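Local coordinates for protein glucosamine kinase (Streptacidiphilus jiangxiensis, PDB 6HWJ) that catalyses the magnesium-dependent transfer of phosphate from ATP to D-glucosamine, giving D-glucosamine 6-phosphate, and acts more weakly on glucose, at residues Leu337-His348 against Leu398-Glu409. Numbering follows the deposited sequence.
Sequences LDVVGMTASLDH and LTPLRYAQEVRE
R402 lays its guanidinium flat against the other helix at A344. The CA of A344 lies 3.5 Å above the centre of the R402 guanidinium plane, and the A344 methyl, on the same face, lies against R402 NE. R402 gets there because its CG is anti to the backbone N (chi1 175°) and the chain turns about its CB-CG bond (chi2 62°). The edge of R402 carries its polar partners. Within helix 398-416, one turn apart, R402 NE and NH1 both grip E406 OE2 from within the guanidinium plane, R402 NE to E406 OE2 being 2.8 Å. Across the contact, R402 NH1 reaches D347 OD2 at 3.1 Å, a salt bridge with weak hydrogen-bond geometry. These two flat groups stand steeply to each other. Outside the pair, R402 NH2 bonds Q373 and D347 OD1 pairs with R351.

E406 joins this network to H348. H348 NE2 donates to E406 OE1 at 2.8 Å, on the syn side of the carboxylate. Ring and carboxylate planes are nearly perpendicular. R402 holds OE2 on its anti side with two N-H groups, which probably helps to fix the rotation of the carboxylate.

Helices 335-356 and 398-416 pack here with knobs-into-holes, their short segments crossing at -53°. Segment 398-409 carries the start of the proposed substrate specificity motif. E409, which binds D-glucosamine, sets its OE2 3.5 Å from H348 CE1, while its OE1 bonds W420.

Toward the N-terminal ends of both segments the contact is mostly apolar. V340 is a knob among L398, L401, R402 and Q405. V340 CG1 meets L398 CD2 at 3.7 Å, and V340 CG2 meets L401 CB. Q405 turns about CB-CG toward G341, bringing Q405 NE2 to 3.8 Å from G341 CA. A water bonded to G341 O makes a weak bond to Q405 OE1.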
loop_
_atom_site.group_PDB
_atom_site.type_symbol
_atom_site.label_atom_id
_atom_site.label_comp_id
_atom_site.label_asym_id
_atom_site.label_seq_id
_atom_site.Cartn_x
_atom_site.Cartn_y
_atom_site.Cartn_z
ATOM N N LEU A 337 8.723 -6.761 8.674
ATOM C CA LEU A 337 8.899 -5.802 7.595
ATOM C C LEU A 337 7.976 -4.597 7.763
ATOM O O LEU A 337 8.410 -3.443 7.633
ATOM C CB LEU A 337 8.650 -6.486 6.245
ATOM C CG LEU A 337 8.734 -5.542 5.043
ATOM C CD1 LEU A 337 10.178 -5.088 4.821
ATOM C CD2 LEU A 337 8.195 -6.225 3.769
ATOM N N ASP A 338 6.688 -4.835 8.042
ATOM C CA ASP A 338 5.787 -3.713 8.323
ATOM C C ASP A 338 6.252 -2.957 9.555
ATOM O O ASP A 338 6.143 -1.722 9.621
ATOM C CB ASP A 338 4.348 -4.182 8.537
ATOM C CG ASP A 338 3.671 -4.684 7.263
ATOM O OD1 ASP A 338 4.103 -4.345 6.135
ATOM O OD2 ASP A 338 2.666 -5.417 7.414
ATOM N N VAL A 339 6.719 -3.689 10.572
ATOM C CA VAL A 339 7.140 -3.057 11.824
ATOM C C VAL A 339 8.254 -2.059 11.555
ATOM O O VAL A 339 8.181 -0.905 11.989
ATOM C CB VAL A 339 7.576 -4.120 12.844
ATOM C CG1 VAL A 339 8.272 -3.482 14.013
ATOM C CG2 VAL A 339 6.380 -4.946 13.312
ATOM N N VAL A 340 9.290 -2.481 10.813
ATOM C CA VAL A 340 10.415 -1.590 10.573
ATOM C C VAL A 340 10.019 -0.465 9.637
ATOM O O VAL A 340 10.560 0.642 9.727
ATOM C CB VAL A 340 11.641 -2.352 10.026
ATOM C CG1 VAL A 340 12.111 -3.396 11.030
ATOM C CG2 VAL A 340 11.355 -2.965 8.663
ATOM N N GLY A 341 9.112 -0.723 8.708
ATOM C CA GLY A 341 8.608 0.356 7.853
ATOM C C GLY A 341 7.999 1.489 8.670
ATOM O O GLY A 341 8.280 2.663 8.431
ATOM N N MET A 342 7.199 1.151 9.675
ATOM C CA MET A 342 6.549 2.185 10.476
ATOM C C MET A 342 7.519 2.833 11.455
ATOM O O MET A 342 7.514 4.057 11.601
ATOM C CB MET A 342 5.334 1.613 11.214
ATOM C CG MET A 342 4.475 2.666 11.889
ATOM S SD MET A 342 3.879 3.939 10.744
ATOM C CE MET A 342 2.675 3.015 9.791
ATOM N N THR A 343 8.388 2.051 12.108
ATOM C CA THR A 343 9.319 2.659 13.058
ATOM C C THR A 343 10.334 3.535 12.328
ATOM O O THR A 343 10.705 4.601 12.827
ATOM C CB THR A 343 10.051 1.605 13.899
ATOM O OG1 THR A 343 10.770 0.709 13.044
ATOM C CG2 THR A 343 9.071 0.815 14.755
ATOM N N ALA A 344 10.821 3.086 11.163
ATOM C CA ALA A 344 11.652 3.953 10.336
ATOM C C ALA A 344 10.899 5.241 9.976
ATOM O O ALA A 344 11.441 6.347 10.081
ATOM C CB ALA A 344 12.072 3.226 9.060
ATOM N N SER A 345 9.645 5.104 9.530
ATOM C CA SER A 345 8.845 6.265 9.158
ATOM C C SER A 345 8.705 7.253 10.323
ATOM O O SER A 345 8.810 8.469 10.130
ATOM C CB SER A 345 7.468 5.802 8.681
ATOM O OG SER A 345 6.751 6.853 8.077
ATOM N N LEU A 346 8.490 6.747 11.535
ATOM C CA LEU A 346 8.378 7.619 12.703
ATOM C C LEU A 346 9.684 8.354 12.964
ATOM O O LEU A 346 9.686 9.555 13.265
ATOM C CB LEU A 346 7.976 6.812 13.932
ATOM C CG LEU A 346 6.537 6.265 13.888
ATOM C CD1 LEU A 346 6.282 5.302 15.013
ATOM C CD2 LEU A 346 5.530 7.398 13.920
ATOM N N ASP A 347 10.809 7.644 12.877
ATOM C CA ASP A 347 12.110 8.303 12.951
ATOM C C ASP A 347 12.202 9.426 11.918
ATOM O O ASP A 347 12.602 10.555 12.234
ATOM C CB ASP A 347 13.205 7.254 12.737
ATOM C CG ASP A 347 14.591 7.793 12.957
ATOM O OD1 ASP A 347 14.937 8.832 12.377
ATOM O OD2 ASP A 347 15.346 7.165 13.705
ATOM N N HIS A 348 11.820 9.132 10.682
ATOM C CA HIS A 348 11.943 10.109 9.595
ATOM C C HIS A 348 11.051 11.340 9.818
ATOM O O HIS A 348 11.436 12.460 9.440
ATOM C CB HIS A 348 11.619 9.443 8.275
ATOM C CG HIS A 348 12.500 8.271 7.974
ATOM N ND1 HIS A 348 12.206 7.337 7.005
ATOM C CD2 HIS A 348 13.656 7.864 8.546
ATOM C CE1 HIS A 348 13.156 6.415 6.982
ATOM N NE2 HIS A 348 14.057 6.722 7.895
ATOM N N LEU A 398 14.605 -7.204 13.234
ATOM C CA LEU A 398 14.467 -5.759 13.362
ATOM C C LEU A 398 15.687 -5.030 12.808
ATOM O O LEU A 398 15.561 -4.138 11.970
ATOM C CB LEU A 398 14.243 -5.377 14.826
ATOM C CG LEU A 398 12.830 -5.564 15.370
ATOM C CD1 LEU A 398 12.733 -5.044 16.799
ATOM C CD2 LEU A 398 11.837 -4.858 14.462
ATOM N N THR A 399 16.887 -5.386 13.271
ATOM C CA THR A 399 18.056 -4.612 12.849
ATOM C C THR A 399 18.345 -4.770 11.359
ATOM O O THR A 399 18.471 -3.751 10.667
ATOM C CB THR A 399 19.260 -4.979 13.701
ATOM O OG1 THR A 399 18.931 -4.762 15.080
ATOM C CG2 THR A 399 20.473 -4.105 13.327
ATOM N N PRO A 400 18.481 -5.979 10.801
ATOM C CA PRO A 400 18.767 -6.056 9.355
ATOM C C PRO A 400 17.720 -5.379 8.487
ATOM O O PRO A 400 18.086 -4.688 7.531
ATOM C CB PRO A 400 18.863 -7.565 9.088
ATOM C CG PRO A 400 18.265 -8.245 10.276
ATOM C CD PRO A 400 18.483 -7.299 11.447
ATOM N N LEU A 401 16.419 -5.563 8.769
ATOM C CA LEU A 401 15.399 -4.948 7.928
ATOM C C LEU A 401 15.352 -3.434 8.115
ATOM O O LEU A 401 15.083 -2.692 7.159
ATOM C CB LEU A 401 14.036 -5.557 8.218
ATOM C CG LEU A 401 13.792 -7.013 7.835
ATOM C CD1 LEU A 401 12.306 -7.364 8.003
ATOM C CD2 LEU A 401 14.252 -7.300 6.405
ATOM N N ARG A 402 15.609 -2.946 9.328
ATOM C CA ARG A 402 15.631 -1.500 9.529
ATOM C C ARG A 402 16.776 -0.864 8.752
ATOM O O ARG A 402 16.588 0.144 8.061
ATOM C CB ARG A 402 15.722 -1.170 11.018
ATOM C CG ARG A 402 15.879 0.309 11.309
ATOM C CD ARG A 402 14.672 1.136 10.810
ATOM N NE ARG A 402 14.899 2.561 11.025
ATOM C CZ ARG A 402 14.659 3.191 12.177
ATOM N NH1 ARG A 402 14.929 4.481 12.290
ATOM N NH2 ARG A 402 14.138 2.534 13.202
ATOM N N TYR A 403 17.976 -1.456 8.833
ATOM C CA TYR A 403 19.087 -0.930 8.064
ATOM C C TYR A 403 18.710 -0.849 6.591
ATOM O O TYR A 403 18.979 0.152 5.929
ATOM C CB TYR A 403 20.336 -1.802 8.266
ATOM C CG TYR A 403 21.023 -1.652 9.618
ATOM C CD1 TYR A 403 20.583 -0.725 10.556
ATOM C CD2 TYR A 403 22.130 -2.431 9.943
ATOM C CE1 TYR A 403 21.227 -0.589 11.788
ATOM C CE2 TYR A 403 22.775 -2.293 11.156
ATOM C CZ TYR A 403 22.312 -1.372 12.079
ATOM O OH TYR A 403 22.955 -1.244 13.301
ATOM N N ALA A 404 18.079 -1.904 6.060
ATOM C CA ALA A 404 17.710 -1.919 4.648
ATOM C C ALA A 404 16.703 -0.813 4.327
ATOM O O ALA A 404 16.717 -0.256 3.222
ATOM C CB ALA A 404 17.133 -3.281 4.280
ATOM N N GLN A 405 15.822 -0.497 5.271
ATOM C CA GLN A 405 14.884 0.601 5.068
ATOM C C GLN A 405 15.635 1.911 4.889
ATOM O O GLN A 405 15.338 2.692 3.978
ATOM C CB GLN A 405 13.914 0.706 6.242
ATOM C CG GLN A 405 12.889 -0.394 6.343
ATOM C CD GLN A 405 11.735 -0.223 5.362
ATOM O OE1 GLN A 405 11.606 0.815 4.700
ATOM N NE2 GLN A 405 10.892 -1.245 5.268
ATOM N N GLU A 406 16.622 2.167 5.758
ATOM C CA GLU A 406 17.383 3.414 5.663
ATOM C C GLU A 406 18.170 3.480 4.359
ATOM O O GLU A 406 18.268 4.547 3.734
ATOM C CB GLU A 406 18.312 3.554 6.876
ATOM C CG GLU A 406 17.593 3.497 8.222
ATOM C CD GLU A 406 16.581 4.640 8.400
ATOM O OE1 GLU A 406 16.683 5.638 7.676
ATOM O OE2 GLU A 406 15.686 4.536 9.264
ATOM N N VAL A 407 18.718 2.340 3.907
ATOM C CA VAL A 407 19.418 2.320 2.635
ATOM C C VAL A 407 18.477 2.665 1.484
ATOM O O VAL A 407 18.881 3.325 0.515
ATOM C CB VAL A 407 20.086 0.949 2.418
ATOM C CG1 VAL A 407 20.700 0.865 1.035
ATOM C CG2 VAL A 407 21.132 0.697 3.506
ATOM N N ARG A 408 17.223 2.222 1.563
ATOM C CA ARG A 408 16.249 2.584 0.535
ATOM C C ARG A 408 16.050 4.095 0.464
ATOM O O ARG A 408 15.742 4.630 -0.607
ATOM C CB ARG A 408 14.899 1.902 0.796
ATOM C CG ARG A 408 14.862 0.400 0.546
ATOM C CD ARG A 408 15.203 0.034 -0.889
ATOM N NE ARG A 408 14.487 0.848 -1.867
ATOM C CZ ARG A 408 14.568 0.682 -3.185
ATOM N NH1 ARG A 408 13.886 1.474 -3.995
ATOM N NH2 ARG A 408 15.330 -0.279 -3.693
ATOM N N GLU A 409 16.184 4.795 1.598
ATOM C CA GLU A 409 15.985 6.237 1.597
ATOM C C GLU A 409 17.104 6.937 0.843
ATOM O O GLU A 409 16.853 7.931 0.146
ATOM C CB GLU A 409 15.887 6.769 3.034
ATOM C CG GLU A 409 14.765 6.152 3.825
ATOM C CD GLU A 409 13.384 6.527 3.295
ATOM O OE1 GLU A 409 13.253 7.516 2.554
ATOM O OE2 GLU A 409 12.411 5.828 3.631
HETATM O O HOH W 1 9.505 3.135 6.206
#